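Local coordinates for oligopeptide-binding protein AppA (PDB 1XOC) that captures oligopeptides for an ABC-type permease, whose activity can fully replace that of the Opp system in sporulation and genetic competence, at residues V283-T288 and P326-N331; D346-G349 and L353-D356; V372-A377 and T393-W398; E403-P408 and L440-Y445; M417-S422 and Q481-L486. One frame throughout, in Å; residues are numbered along the deposited sequence.

Interaction 1: residues V283-T288 and P326-N331; sequences VRQALT and PKFEYN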
# COMPACT_ATOMS: atom_id res chain seq x y z
N VAL A 283 0.25 -27.43 4.50
CA VAL A 283 -1.10 -27.10 4.06
C VAL A 283 -1.09 -25.84 3.17
O VAL A 283 -1.68 -25.85 2.09
CB VAL A 283 -2.08 -26.95 5.26
CG1 VAL A 283 -3.42 -26.28 4.85
CG2 VAL A 283 -2.33 -28.33 5.88
N ARG A 284 -0.41 -24.78 3.62
CA ARG A 284 -0.30 -23.57 2.81
C ARG A 284 0.35 -23.84 1.45
O ARG A 284 -0.13 -23.36 0.42
CB ARG A 284 0.46 -22.46 3.54
CG ARG A 284 -0.25 -21.99 4.78
CD ARG A 284 0.33 -20.70 5.29
NE ARG A 284 1.78 -20.80 5.52
CZ ARG A 284 2.34 -21.19 6.66
NH1 ARG A 284 1.60 -21.55 7.70
NH2 ARG A 284 3.66 -21.25 6.76
N GLN A 285 1.39 -24.66 1.43
CA GLN A 285 2.02 -25.07 0.17
C GLN A 285 1.04 -25.84 -0.72
O GLN A 285 1.05 -25.69 -1.94
CB GLN A 285 3.25 -25.93 0.44
CG GLN A 285 4.43 -25.20 1.09
CD GLN A 285 5.58 -26.13 1.41
OE1 GLN A 285 6.70 -25.67 1.59
NE2 GLN A 285 5.30 -27.43 1.50
N ALA A 286 0.23 -26.68 -0.11
CA ALA A 286 -0.79 -27.46 -0.82
C ALA A 286 -1.85 -26.55 -1.46
O ALA A 286 -2.30 -26.80 -2.58
CB ALA A 286 -1.44 -28.44 0.11
N LEU A 287 -2.26 -25.51 -0.74
CA LEU A 287 -3.27 -24.58 -1.24
C LEU A 287 -2.75 -23.86 -2.48
O LEU A 287 -3.46 -23.73 -3.48
CB LEU A 287 -3.67 -23.57 -0.17
CG LEU A 287 -4.41 -24.11 1.05
CD1 LEU A 287 -4.39 -23.14 2.21
CD2 LEU A 287 -5.84 -24.43 0.70
N THR A 288 -1.51 -23.43 -2.44
CA THR A 288 -0.92 -22.82 -3.62
C THR A 288 -0.88 -23.82 -4.77
O THR A 288 -1.21 -23.49 -5.92
CB THR A 288 0.49 -22.31 -3.30
OG1 THR A 288 0.40 -21.27 -2.31
CG2 THR A 288 1.17 -21.76 -4.56
N PRO A 326 11.15 -21.95 -4.73
CA PRO A 326 10.08 -22.92 -4.98
C PRO A 326 8.83 -22.20 -5.48
O PRO A 326 8.41 -21.21 -4.89
CB PRO A 326 9.81 -23.54 -3.60
CG PRO A 326 10.38 -22.64 -2.64
CD PRO A 326 11.53 -21.92 -3.31
N LYS A 327 8.24 -22.73 -6.55
CA LYS A 327 7.11 -22.09 -7.20
C LYS A 327 5.76 -22.69 -6.86
O LYS A 327 4.76 -21.99 -6.99
CB LYS A 327 7.30 -22.13 -8.71
CG LYS A 327 8.42 -21.24 -9.18
CD LYS A 327 8.53 -21.35 -10.67
CE LYS A 327 9.39 -20.27 -11.26
NZ LYS A 327 9.11 -20.20 -12.72
N PHE A 328 5.72 -23.96 -6.44
CA PHE A 328 4.46 -24.65 -6.14
C PHE A 328 3.48 -24.55 -7.32
O PHE A 328 2.31 -24.18 -7.17
CB PHE A 328 3.84 -24.13 -4.84
CG PHE A 328 4.76 -24.25 -3.66
CD1 PHE A 328 5.49 -23.15 -3.22
CD2 PHE A 328 4.97 -25.48 -3.05
CE1 PHE A 328 6.36 -23.27 -2.15
CE2 PHE A 328 5.84 -25.60 -1.99
CZ PHE A 328 6.53 -24.49 -1.55
N GLU A 329 4.00 -24.86 -8.50
CA GLU A 329 3.23 -24.87 -9.73
C GLU A 329 2.02 -25.80 -9.62
O GLU A 329 2.05 -26.83 -8.94
CB GLU A 329 4.13 -25.26 -10.91
CG GLU A 329 5.19 -24.21 -11.26
CD GLU A 329 5.82 -24.41 -12.64
OE1 GLU A 329 5.84 -23.43 -13.43
OE2 GLU A 329 6.27 -25.54 -12.95
N TYR A 330 0.95 -25.42 -10.31
CA TYR A 330 -0.33 -26.09 -10.21
C TYR A 330 -0.22 -27.57 -10.49
O TYR A 330 0.32 -27.98 -11.51
CB TYR A 330 -1.33 -25.43 -11.17
CG TYR A 330 -2.65 -26.15 -11.32
CD1 TYR A 330 -3.51 -26.31 -10.24
CD2 TYR A 330 -3.05 -26.64 -12.55
CE1 TYR A 330 -4.73 -26.98 -10.39
CE2 TYR A 330 -4.26 -27.29 -12.71
CZ TYR A 330 -5.09 -27.44 -11.62
OH TYR A 330 -6.28 -28.12 -11.79
N ASN A 331 -0.75 -28.36 -9.57
CA ASN A 331 -0.77 -29.82 -9.72
C ASN A 331 -1.82 -30.35 -8.76
O ASN A 331 -1.55 -30.49 -7.57
CB ASN A 331 0.63 -30.37 -9.37
CG ASN A 331 0.76 -31.85 -9.59
OD1 ASN A 331 1.88 -32.33 -9.75
ND2 ASN A 331 -0.33 -32.59 -9.58
O HOH W 1 0.19 -22.81 -8.25
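F328 lies against Q285 and T288 of helix 281-289, and its ring illustrates how one aromatic side chain can fasten a loop to a helix. Starting at the backbone, F328 CB meets the methyl CG2 of T288 at 3.6 Å. With CG turned opposite its own carbonyl carbon (chi1 -57°), the ring extends past T288 to the residue one helical turn back. There F328 CD2 comes within 3.9 Å of Q285 CB, and F328 CE2 within 3.4 Å of Q285 CG. The outermost atom, F328 CZ, also sits 3.4 Å from Q285 CG, so the methylenes of the extended glutamine cross this end of the ring obliquely. Q481 touches the F328 ring from outside the two segments, and its OE1 accepts a hydrogen bond from T288 OG1, which also pairs with T484 OG1. At the backbone, a water stands 2.8 Å from T288 O and 2.7 Å from F328 O, spanning the two carbonyls. F328 has left-handed helical backbone angles, consistent with a tight bend of the loop here. The arrangement is a loop packed on a helix just before the next one begins: N331, the N-cap of helix 332-341, bonds to T289 through the backbone.

Interaction 2: residues D346-G349 and L353-D356; sequences DTNG and LDKD. With ZN (zinc ion), chain M.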
# COMPACT_ATOMS: atom_id res chain seq x y z
N ASP A 346 -11.28 -36.84 3.74
CA ASP A 346 -12.72 -36.87 3.98
C ASP A 346 -13.01 -38.17 4.72
O ASP A 346 -12.74 -39.25 4.21
CB ASP A 346 -13.46 -36.83 2.64
CG ASP A 346 -15.00 -36.88 2.82
OD1 ASP A 346 -15.56 -36.92 3.96
OD2 ASP A 346 -15.69 -36.89 1.78
N THR A 347 -13.53 -38.06 5.94
CA THR A 347 -13.83 -39.23 6.78
C THR A 347 -15.32 -39.37 7.06
O THR A 347 -15.72 -40.16 7.91
CB THR A 347 -13.12 -39.14 8.13
OG1 THR A 347 -13.52 -37.93 8.80
CG2 THR A 347 -11.62 -39.14 7.94
N ASN A 348 -16.15 -38.62 6.34
CA ASN A 348 -17.59 -38.67 6.56
C ASN A 348 -18.42 -38.65 5.26
O ASN A 348 -19.65 -38.42 5.29
CB ASN A 348 -18.02 -37.55 7.52
CG ASN A 348 -17.42 -36.21 7.16
OD1 ASN A 348 -17.07 -35.42 8.05
ND2 ASN A 348 -17.27 -35.95 5.86
N GLY A 349 -17.74 -38.91 4.13
CA GLY A 349 -18.39 -38.97 2.82
C GLY A 349 -19.09 -37.70 2.34
O GLY A 349 -19.94 -37.77 1.45
N LEU A 353 -12.70 -32.27 3.15
CA LEU A 353 -11.67 -32.87 3.99
C LEU A 353 -11.91 -32.63 5.47
O LEU A 353 -12.43 -31.59 5.87
CB LEU A 353 -10.29 -32.33 3.61
CG LEU A 353 -9.85 -32.55 2.16
CD1 LEU A 353 -8.60 -31.76 1.88
CD2 LEU A 353 -9.62 -34.01 1.86
N ASP A 354 -11.44 -33.59 6.27
CA ASP A 354 -11.73 -33.67 7.69
C ASP A 354 -10.40 -33.94 8.43
O ASP A 354 -9.56 -34.67 7.91
CB ASP A 354 -12.75 -34.82 7.92
CG ASP A 354 -14.14 -34.53 7.30
OD1 ASP A 354 -14.88 -33.75 7.92
OD2 ASP A 354 -14.58 -35.02 6.22
N LYS A 355 -10.20 -33.34 9.60
CA LYS A 355 -9.06 -33.62 10.47
C LYS A 355 -9.39 -33.27 11.91
O LYS A 355 -9.86 -32.18 12.20
CB LYS A 355 -7.82 -32.86 10.02
CG LYS A 355 -6.64 -33.03 10.97
CD LYS A 355 -5.37 -32.45 10.41
CE LYS A 355 -4.24 -32.63 11.40
NZ LYS A 355 -2.95 -32.34 10.74
N ASP A 356 -9.14 -34.22 12.81
CA ASP A 356 -9.33 -34.03 14.25
C ASP A 356 -10.68 -33.39 14.59
O ASP A 356 -10.74 -32.43 15.35
CB ASP A 356 -8.17 -33.20 14.83
CG ASP A 356 -6.81 -33.89 14.68
OD1 ASP A 356 -6.73 -35.13 14.82
OD2 ASP A 356 -5.80 -33.17 14.43
ZN ZN M . -16.46 -33.84 5.95
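D354 and D346 set their carboxylates side by side, pointing the same way, with D354 OD2 only 3.1 Å from D346 OD1. Two acceptors this close would probably repel each other, and each probably finds compensation in a different partner. D354 grips a zinc ion with both oxygens, OD2 at 2.2 Å and OD1 at 2.5 Å, while OD2 also receives the backbone N of T347 at 3.2 Å, from the anti side and out of the carboxylate plane. D346 instead serves the backbone: its CG stands anti to the backbone N (chi1 180°), and OD1 accepts from N348 N at 3.0 Å, closing an Asx turn, while OD2 binds the N of G351. Beside them T347 OG1 leans on D354 CB at 3.3 Å. The N348 amide, nearly perpendicular to the D354 carboxylate, also binds this zinc. D350 and I352 complete the metal site. Alternating acid and amide residues recall the DxDxDG type of calcium-binding loop, though the first acid, D346, braces the turn without binding the zinc.

Interaction 3: residues V372-A377 and T393-W398; sequences VREDIA and TQIVEW. With ZN (zinc ion), chain F; ZN (zinc ion), chain J.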
# COMPACT_ATOMS: atom_id res chain seq x y z
N VAL A 372 -12.11 -7.80 -10.42
CA VAL A 372 -11.06 -8.78 -10.60
C VAL A 372 -10.89 -9.66 -9.35
O VAL A 372 -10.82 -10.88 -9.45
CB VAL A 372 -9.73 -8.09 -10.97
CG1 VAL A 372 -8.56 -9.06 -10.94
CG2 VAL A 372 -9.84 -7.44 -12.35
N ARG A 373 -10.81 -9.05 -8.17
CA ARG A 373 -10.61 -9.82 -6.93
C ARG A 373 -11.85 -10.62 -6.56
O ARG A 373 -11.72 -11.73 -6.06
CB ARG A 373 -10.22 -8.92 -5.77
CG ARG A 373 -8.84 -8.35 -5.97
CD ARG A 373 -8.42 -7.46 -4.81
NE ARG A 373 -7.17 -6.73 -5.10
CZ ARG A 373 -6.65 -5.85 -4.26
NH1 ARG A 373 -7.20 -5.57 -3.10
NH2 ARG A 373 -5.51 -5.25 -4.63
N GLU A 374 -13.01 -10.05 -6.80
CA GLU A 374 -14.25 -10.77 -6.59
C GLU A 374 -14.25 -12.03 -7.45
O GLU A 374 -14.59 -13.11 -6.98
CB GLU A 374 -15.47 -9.87 -6.86
CG GLU A 374 -15.53 -8.58 -5.95
CD GLU A 374 -16.61 -7.59 -6.36
OE1 GLU A 374 -17.35 -7.91 -7.33
OE2 GLU A 374 -16.78 -6.52 -5.71
N ASP A 375 -13.90 -11.90 -8.71
CA ASP A 375 -13.76 -13.05 -9.61
C ASP A 375 -12.70 -14.06 -9.13
O ASP A 375 -12.91 -15.28 -9.18
CB ASP A 375 -13.37 -12.59 -11.02
CG ASP A 375 -14.48 -11.83 -11.71
OD1 ASP A 375 -14.24 -11.23 -12.78
OD2 ASP A 375 -15.62 -11.82 -11.21
N ILE A 376 -11.55 -13.57 -8.72
CA ILE A 376 -10.55 -14.48 -8.20
C ILE A 376 -11.08 -15.28 -7.04
O ILE A 376 -10.79 -16.47 -6.93
CB ILE A 376 -9.30 -13.73 -7.76
CG1 ILE A 376 -8.59 -13.17 -8.98
CG2 ILE A 376 -8.36 -14.66 -6.96
CD1 ILE A 376 -7.46 -12.24 -8.63
N ALA A 377 -11.85 -14.64 -6.15
CA ALA A 377 -12.40 -15.35 -4.99
C ALA A 377 -13.33 -16.50 -5.37
O ALA A 377 -13.33 -17.59 -4.77
CB ALA A 377 -13.09 -14.40 -4.06
N THR A 393 -17.35 -17.17 0.03
CA THR A 393 -16.75 -15.89 -0.35
C THR A 393 -17.53 -14.77 0.35
O THR A 393 -18.71 -14.92 0.65
CB THR A 393 -16.69 -15.69 -1.88
OG1 THR A 393 -18.01 -15.66 -2.43
CG2 THR A 393 -15.93 -16.80 -2.56
N GLN A 394 -16.85 -13.66 0.63
CA GLN A 394 -17.51 -12.52 1.25
C GLN A 394 -16.85 -11.25 0.75
O GLN A 394 -15.64 -11.11 0.82
CB GLN A 394 -17.46 -12.62 2.78
CG GLN A 394 -18.35 -11.60 3.49
CD GLN A 394 -18.08 -11.50 4.99
OE1 GLN A 394 -18.32 -10.47 5.58
NE2 GLN A 394 -17.57 -12.56 5.59
N ILE A 395 -17.64 -10.33 0.24
CA ILE A 395 -17.15 -9.06 -0.30
C ILE A 395 -17.43 -8.02 0.78
O ILE A 395 -18.55 -7.96 1.31
CB ILE A 395 -17.91 -8.73 -1.62
CG1 ILE A 395 -17.56 -9.76 -2.71
CG2 ILE A 395 -17.54 -7.34 -2.09
CD1 ILE A 395 -18.49 -9.73 -3.90
N VAL A 396 -16.44 -7.21 1.12
CA VAL A 396 -16.60 -6.23 2.17
C VAL A 396 -16.08 -4.87 1.73
O VAL A 396 -15.13 -4.75 0.95
CB VAL A 396 -16.13 -6.74 3.61
CG1 VAL A 396 -15.61 -8.22 3.67
CG2 VAL A 396 -15.37 -5.75 4.41
N GLU A 397 -16.75 -3.84 2.21
CA GLU A 397 -16.44 -2.47 1.83
C GLU A 397 -15.03 -2.16 2.29
O GLU A 397 -14.61 -2.60 3.35
CB GLU A 397 -17.44 -1.53 2.52
CG GLU A 397 -17.26 -0.06 2.15
CD GLU A 397 -16.25 0.68 3.03
OE1 GLU A 397 -15.52 1.56 2.50
OE2 GLU A 397 -16.21 0.38 4.25
N TRP A 398 -14.30 -1.41 1.46
CA TRP A 398 -12.85 -1.20 1.64
C TRP A 398 -12.45 -0.73 3.03
O TRP A 398 -11.63 -1.37 3.66
CB TRP A 398 -12.38 -0.17 0.63
CG TRP A 398 -10.92 0.16 0.72
CD1 TRP A 398 -10.38 1.37 1.03
CD2 TRP A 398 -9.83 -0.74 0.55
NE1 TRP A 398 -8.99 1.28 1.03
CE2 TRP A 398 -8.63 -0.01 0.74
CE3 TRP A 398 -9.73 -2.09 0.22
CZ2 TRP A 398 -7.38 -0.60 0.63
CZ3 TRP A 398 -8.48 -2.67 0.10
CH2 TRP A 398 -7.33 -1.93 0.31
ZN ZN F . -18.59 -6.07 -7.26
ZN ZN J . -16.18 -10.31 -13.39
O HOH W 2 -19.77 -6.13 -5.39
O HOH W 3 -19.81 -7.08 -8.79
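T393 lays its methyl CG2 over the last turn of the segment 372-377, 3.5 Å from A377 O and 4.0 Å from A377 CB. The contact belongs to a beta-alpha-beta unit, in which strand 358-367 leads into helix 371-385 and the chain returns through strand 390-396, parallel to the first. From this returning strand T393 and I395 both face the helix. One turn before A377, the E374 side chain crosses I395 at about a right angle; in one of its two conformers, I395 CD1 is 3.8 Å from E374 CD, so this touch is less certain than that of T393. R373 donates through NH2 to the backbone of the bound peptide, so the same helix serves the ligand cleft. Extended beyond CG (chi2 171°), E374 carries its carboxylate over the isoleucine to a zinc ion, and OE2 also accepts from G369 N, fixing the group's rotation. Both oxygens chelate the metal, OE1 at 2.2 Å and OE2 at 2.4 Å, beside two waters each 2.2 Å from the zinc.

Interaction 4: residues E403-P408 and L440-Y445; sequences EQMNPP and LNYVWY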
# COMPACT_ATOMS: atom_id res chain seq x y z
N GLU A 403 -10.09 -2.13 8.35
CA GLU A 403 -10.21 -2.15 9.79
C GLU A 403 -10.17 -3.57 10.32
O GLU A 403 -9.57 -3.84 11.35
CB GLU A 403 -11.48 -1.41 10.21
CG GLU A 403 -11.71 -1.39 11.71
CD GLU A 403 -12.84 -0.48 12.11
OE1 GLU A 403 -13.10 -0.38 13.33
OE2 GLU A 403 -13.45 0.14 11.20
N GLN A 404 -10.82 -4.48 9.61
CA GLN A 404 -10.88 -5.88 9.99
C GLN A 404 -9.52 -6.58 9.94
O GLN A 404 -9.20 -7.38 10.83
CB GLN A 404 -11.85 -6.61 9.07
CG GLN A 404 -13.30 -6.38 9.42
CD GLN A 404 -14.28 -6.77 8.34
OE1 GLN A 404 -14.02 -7.61 7.49
NE2 GLN A 404 -15.46 -6.17 8.40
N MET A 405 -8.69 -6.30 8.93
CA MET A 405 -7.44 -7.03 8.78
C MET A 405 -6.39 -6.55 9.79
O MET A 405 -5.55 -7.34 10.22
CB MET A 405 -6.88 -6.89 7.36
CG MET A 405 -6.38 -5.56 6.98
SD MET A 405 -5.83 -5.55 5.23
CE MET A 405 -7.38 -5.71 4.43
N ASN A 406 -6.48 -5.29 10.19
CA ASN A 406 -5.48 -4.65 11.06
C ASN A 406 -5.59 -5.08 12.52
O ASN A 406 -6.65 -5.50 12.97
CB ASN A 406 -5.59 -3.11 10.95
CG ASN A 406 -4.73 -2.54 9.85
OD1 ASN A 406 -3.53 -2.38 10.03
ND2 ASN A 406 -5.33 -2.25 8.70
N PRO A 407 -4.50 -4.96 13.29
CA PRO A 407 -4.60 -5.07 14.73
C PRO A 407 -5.64 -4.08 15.24
O PRO A 407 -5.80 -3.01 14.62
CB PRO A 407 -3.22 -4.65 15.22
CG PRO A 407 -2.33 -4.81 14.07
CD PRO A 407 -3.13 -4.66 12.84
N PRO A 408 -6.36 -4.40 16.32
CA PRO A 408 -6.31 -5.61 17.13
C PRO A 408 -7.29 -6.71 16.69
O PRO A 408 -7.64 -7.57 17.51
CB PRO A 408 -6.75 -5.09 18.50
CG PRO A 408 -7.78 -4.09 18.14
CD PRO A 408 -7.32 -3.44 16.88
N LEU A 440 2.06 -4.62 10.30
CA LEU A 440 1.44 -5.10 9.08
C LEU A 440 1.54 -6.61 8.82
O LEU A 440 1.22 -7.06 7.74
CB LEU A 440 2.06 -4.36 7.89
CG LEU A 440 2.15 -2.84 7.94
CD1 LEU A 440 2.64 -2.28 6.60
CD2 LEU A 440 0.84 -2.21 8.29
N ASN A 441 1.95 -7.38 9.83
CA ASN A 441 2.02 -8.85 9.69
C ASN A 441 0.66 -9.41 10.11
O ASN A 441 0.53 -10.11 11.13
CB ASN A 441 3.20 -9.43 10.49
CG ASN A 441 3.48 -10.92 10.19
OD1 ASN A 441 2.66 -11.63 9.62
ND2 ASN A 441 4.67 -11.36 10.60
N TYR A 442 -0.32 -9.15 9.25
CA TYR A 442 -1.71 -9.43 9.53
C TYR A 442 -1.98 -10.91 9.56
O TYR A 442 -3.00 -11.31 10.12
CB TYR A 442 -2.60 -8.83 8.45
CG TYR A 442 -2.49 -7.33 8.26
CD1 TYR A 442 -2.34 -6.46 9.33
CD2 TYR A 442 -2.54 -6.78 6.98
CE1 TYR A 442 -2.28 -5.08 9.15
CE2 TYR A 442 -2.49 -5.40 6.79
CZ TYR A 442 -2.35 -4.56 7.87
OH TYR A 442 -2.30 -3.18 7.67
N VAL A 443 -1.14 -11.71 8.92
CA VAL A 443 -1.38 -13.17 8.82
C VAL A 443 -0.67 -14.01 9.89
O VAL A 443 -0.73 -15.25 9.85
CB VAL A 443 -1.01 -13.72 7.40
CG1 VAL A 443 -1.94 -13.13 6.33
CG2 VAL A 443 0.47 -13.47 7.08
N TRP A 444 0.00 -13.35 10.83
CA TRP A 444 0.64 -14.05 11.94
C TRP A 444 1.73 -15.02 11.52
O TRP A 444 1.89 -16.11 12.08
CB TRP A 444 -0.42 -14.74 12.80
CG TRP A 444 -1.21 -13.77 13.59
CD1 TRP A 444 -2.03 -12.78 13.11
CD2 TRP A 444 -1.22 -13.65 15.00
NE1 TRP A 444 -2.57 -12.07 14.15
CE2 TRP A 444 -2.08 -12.58 15.33
CE3 TRP A 444 -0.58 -14.36 16.03
CZ2 TRP A 444 -2.32 -12.19 16.64
CZ3 TRP A 444 -0.82 -13.97 17.35
CH2 TRP A 444 -1.68 -12.89 17.64
N TYR A 445 2.52 -14.59 10.55
CA TYR A 445 3.66 -15.35 10.07
C TYR A 445 4.88 -15.18 10.97
O TYR A 445 5.26 -14.08 11.32
CB TYR A 445 4.01 -14.88 8.66
CG TYR A 445 5.27 -15.50 8.11
CD1 TYR A 445 5.35 -16.84 7.88
CD2 TYR A 445 6.38 -14.72 7.83
CE1 TYR A 445 6.51 -17.41 7.36
CE2 TYR A 445 7.53 -15.26 7.29
CZ TYR A 445 7.59 -16.61 7.06
OH TYR A 445 8.74 -17.14 6.54
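M405, the final residue of helix 398-405, faces Y442 with their CA atoms 6.3 Å apart, just where N406 breaks from helical geometry and where a type I turn from N441 to W444 bends the other segment. This buried join of a helix end to a turn centres on a Met-aromatic contact. Placing CG between its backbone N and carbonyl carbon (chi1 69°), M405 sets that methylene over one face of the tyrosine ring, 4.1 Å from the centroid, as a CH-pi contact; M405 SD follows obliquely, 3.7 Å from Y442 CE2. The opposite face is met by L440 O. P407 closes on the rim, its CD lying 3.8 Å from Y442 CE1. Through its ND2, N406 holds V402 O of its own helix, which steadies the amide for the tyrosine. Losing the hydroxyl to a phenylalanine here is likely to leave N406 OD1 without its donor and remove a weak bond to a polar side chain of the bound peptide. M405 O, buried without a polar partner, sits 3.4 Å from Y442 CD1. Y442 OH donates a hydrogen bond to N406 OD1 at 2.8 Å, coming from above the carbonyl plane, 39° out of it.

Interaction 5: residues M417-S422 and Q481-L486; sequences MGWSLS and QPYTFL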
# COMPACT_ATOMS: atom_id res chain seq x y z
N MET A 417 -5.98 -9.79 -1.58
CA MET A 417 -5.58 -8.43 -1.16
C MET A 417 -4.36 -8.04 -1.96
O MET A 417 -3.77 -8.89 -2.60
CB MET A 417 -5.28 -8.40 0.32
CG MET A 417 -5.04 -7.06 0.99
SD MET A 417 -6.16 -5.74 0.56
CE MET A 417 -7.74 -6.44 0.94
N GLY A 418 -4.06 -6.75 -1.98
CA GLY A 418 -2.80 -6.31 -2.55
C GLY A 418 -1.97 -5.43 -1.63
O GLY A 418 -2.49 -4.80 -0.72
N TRP A 419 -0.68 -5.37 -1.93
CA TRP A 419 0.25 -4.36 -1.37
C TRP A 419 0.67 -3.36 -2.43
O TRP A 419 1.02 -3.75 -3.52
CB TRP A 419 1.53 -5.02 -0.83
CG TRP A 419 1.34 -5.73 0.49
CD1 TRP A 419 1.50 -7.07 0.74
CD2 TRP A 419 0.98 -5.14 1.74
NE1 TRP A 419 1.22 -7.34 2.06
CE2 TRP A 419 0.89 -6.18 2.69
CE3 TRP A 419 0.71 -3.85 2.14
CZ2 TRP A 419 0.59 -5.95 4.03
CZ3 TRP A 419 0.39 -3.61 3.48
CH2 TRP A 419 0.31 -4.66 4.39
N SER A 420 0.60 -2.07 -2.11
CA SER A 420 1.39 -1.03 -2.79
C SER A 420 2.73 -1.01 -2.07
O SER A 420 2.83 -0.58 -0.93
CB SER A 420 0.70 0.32 -2.66
OG SER A 420 1.53 1.31 -3.20
N LEU A 421 3.77 -1.50 -2.73
CA LEU A 421 4.99 -1.78 -2.03
C LEU A 421 5.78 -0.56 -1.69
O LEU A 421 5.66 0.48 -2.30
CB LEU A 421 5.84 -2.75 -2.87
CG LEU A 421 5.19 -4.12 -3.01
CD1 LEU A 421 5.80 -4.91 -4.16
CD2 LEU A 421 5.26 -4.93 -1.72
N SER A 422 6.61 -0.68 -0.66
CA SER A 422 7.56 0.38 -0.38
C SER A 422 8.53 0.53 -1.54
O SER A 422 8.93 -0.47 -2.17
CB SER A 422 8.35 0.05 0.88
OG SER A 422 9.16 1.15 1.21
N GLN A 481 5.31 -19.97 2.23
CA GLN A 481 4.02 -19.61 1.67
C GLN A 481 3.10 -18.97 2.72
O GLN A 481 1.96 -19.42 2.90
CB GLN A 481 3.33 -20.82 1.04
CG GLN A 481 4.04 -21.37 -0.20
CD GLN A 481 3.93 -20.44 -1.39
OE1 GLN A 481 2.85 -20.33 -1.99
NE2 GLN A 481 5.03 -19.80 -1.77
N PRO A 482 3.55 -17.88 3.37
CA PRO A 482 2.63 -17.19 4.27
C PRO A 482 1.45 -16.60 3.48
O PRO A 482 0.34 -16.43 4.01
CB PRO A 482 3.49 -16.11 4.88
CG PRO A 482 4.59 -15.86 3.86
CD PRO A 482 4.86 -17.20 3.29
N TYR A 483 1.73 -16.29 2.21
CA TYR A 483 0.73 -15.93 1.22
C TYR A 483 0.82 -16.92 0.06
O TYR A 483 1.88 -17.52 -0.17
CB TYR A 483 1.02 -14.57 0.58
CG TYR A 483 1.12 -13.32 1.44
CD1 TYR A 483 0.60 -13.24 2.72
CD2 TYR A 483 1.74 -12.18 0.93
CE1 TYR A 483 0.67 -12.06 3.45
CE2 TYR A 483 1.82 -10.99 1.66
CZ TYR A 483 1.28 -10.92 2.90
OH TYR A 483 1.39 -9.74 3.61
N THR A 484 -0.27 -17.04 -0.69
CA THR A 484 -0.23 -17.47 -2.08
C THR A 484 -0.06 -16.21 -2.91
O THR A 484 -0.95 -15.36 -2.97
CB THR A 484 -1.49 -18.27 -2.50
OG1 THR A 484 -1.52 -19.47 -1.75
CG2 THR A 484 -1.47 -18.61 -3.91
N PHE A 485 1.08 -16.08 -3.56
CA PHE A 485 1.33 -14.93 -4.39
C PHE A 485 0.57 -15.14 -5.68
O PHE A 485 0.63 -16.21 -6.26
CB PHE A 485 2.85 -14.77 -4.61
CG PHE A 485 3.59 -14.49 -3.34
CD1 PHE A 485 4.19 -15.53 -2.62
CD2 PHE A 485 3.64 -13.21 -2.82
CE1 PHE A 485 4.83 -15.29 -1.41
CE2 PHE A 485 4.27 -12.96 -1.62
CZ PHE A 485 4.88 -14.00 -0.92
N LEU A 486 -0.18 -14.13 -6.14
CA LEU A 486 -1.04 -14.29 -7.31
C LEU A 486 -0.45 -13.66 -8.57
O LEU A 486 -0.14 -14.36 -9.51
CB LEU A 486 -2.48 -13.81 -7.02
CG LEU A 486 -3.33 -14.62 -6.01
CD1 LEU A 486 -4.64 -13.88 -5.79
CD2 LEU A 486 -3.54 -16.06 -6.41
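W419 and Y483 adopt the same first torsion, CG opposite the carbonyl carbon and beside the backbone N (chi1 -76° and -58°), and from their two strands this swings the side chains toward each other until the two cross at about a right angle. The indole brings its N-H to the phenol: W419 NE1 donates to Y483 OH at 2.9 Å, nearly straight at 168°, with the oxygen lying in the indole plane. The rings pair rim to rim, their planes only moderately inclined, neither over the other's face, their centroids 5.9 Å apart for the five-membered ring. W419 CD1 adds an apolar touch, 4.0 Å from Y483 CE2. Further along the tyrosine's own strand, F485 turns a ring face beneath Y483 CB. Y268 stacks on the phenol, and I430 touches both aromatic residues. A phenylalanine in place of W419 would probably leave the Y483 hydroxyl without its indole donor and open a gap beside the phenol rim. The pair spans strand 265-271, which lies between strands 414-420 and 483-496 and runs antiparallel to both. Strand 414-420 in turn pairs, at G418, W419 and S420, antiparallel with the bound peptide, so the indole-phenol hydrogen bond belongs to the wall of the ligand cleft, where a binding protein of this family takes its peptide in as an added strand.

In the fold
Interactions 1, 2 and 3 follow one another along the chain, while 4 and 5 interlock, their segments alternating. Four form a connected cluster. Interaction 5 lies at its middle, with centres about 13 Å from interaction 4 and 15 Å from interactions 1 and 3, and touches all three: Q481 and T484 meet T288, M417 meets R373 and W398, and Y442 reaches W419. Strand 390-396 runs on to helix 398-405 and then strand 414-420, tying 3, 4 and 5 together in sequence. Interaction 2 stands apart, its centre at least 21 Å from the others, though it reaches the mixed sheet shared with 3 and 5. Residues of 3, 4 and 5 reach the bound peptide; 1 and 2 lie outward.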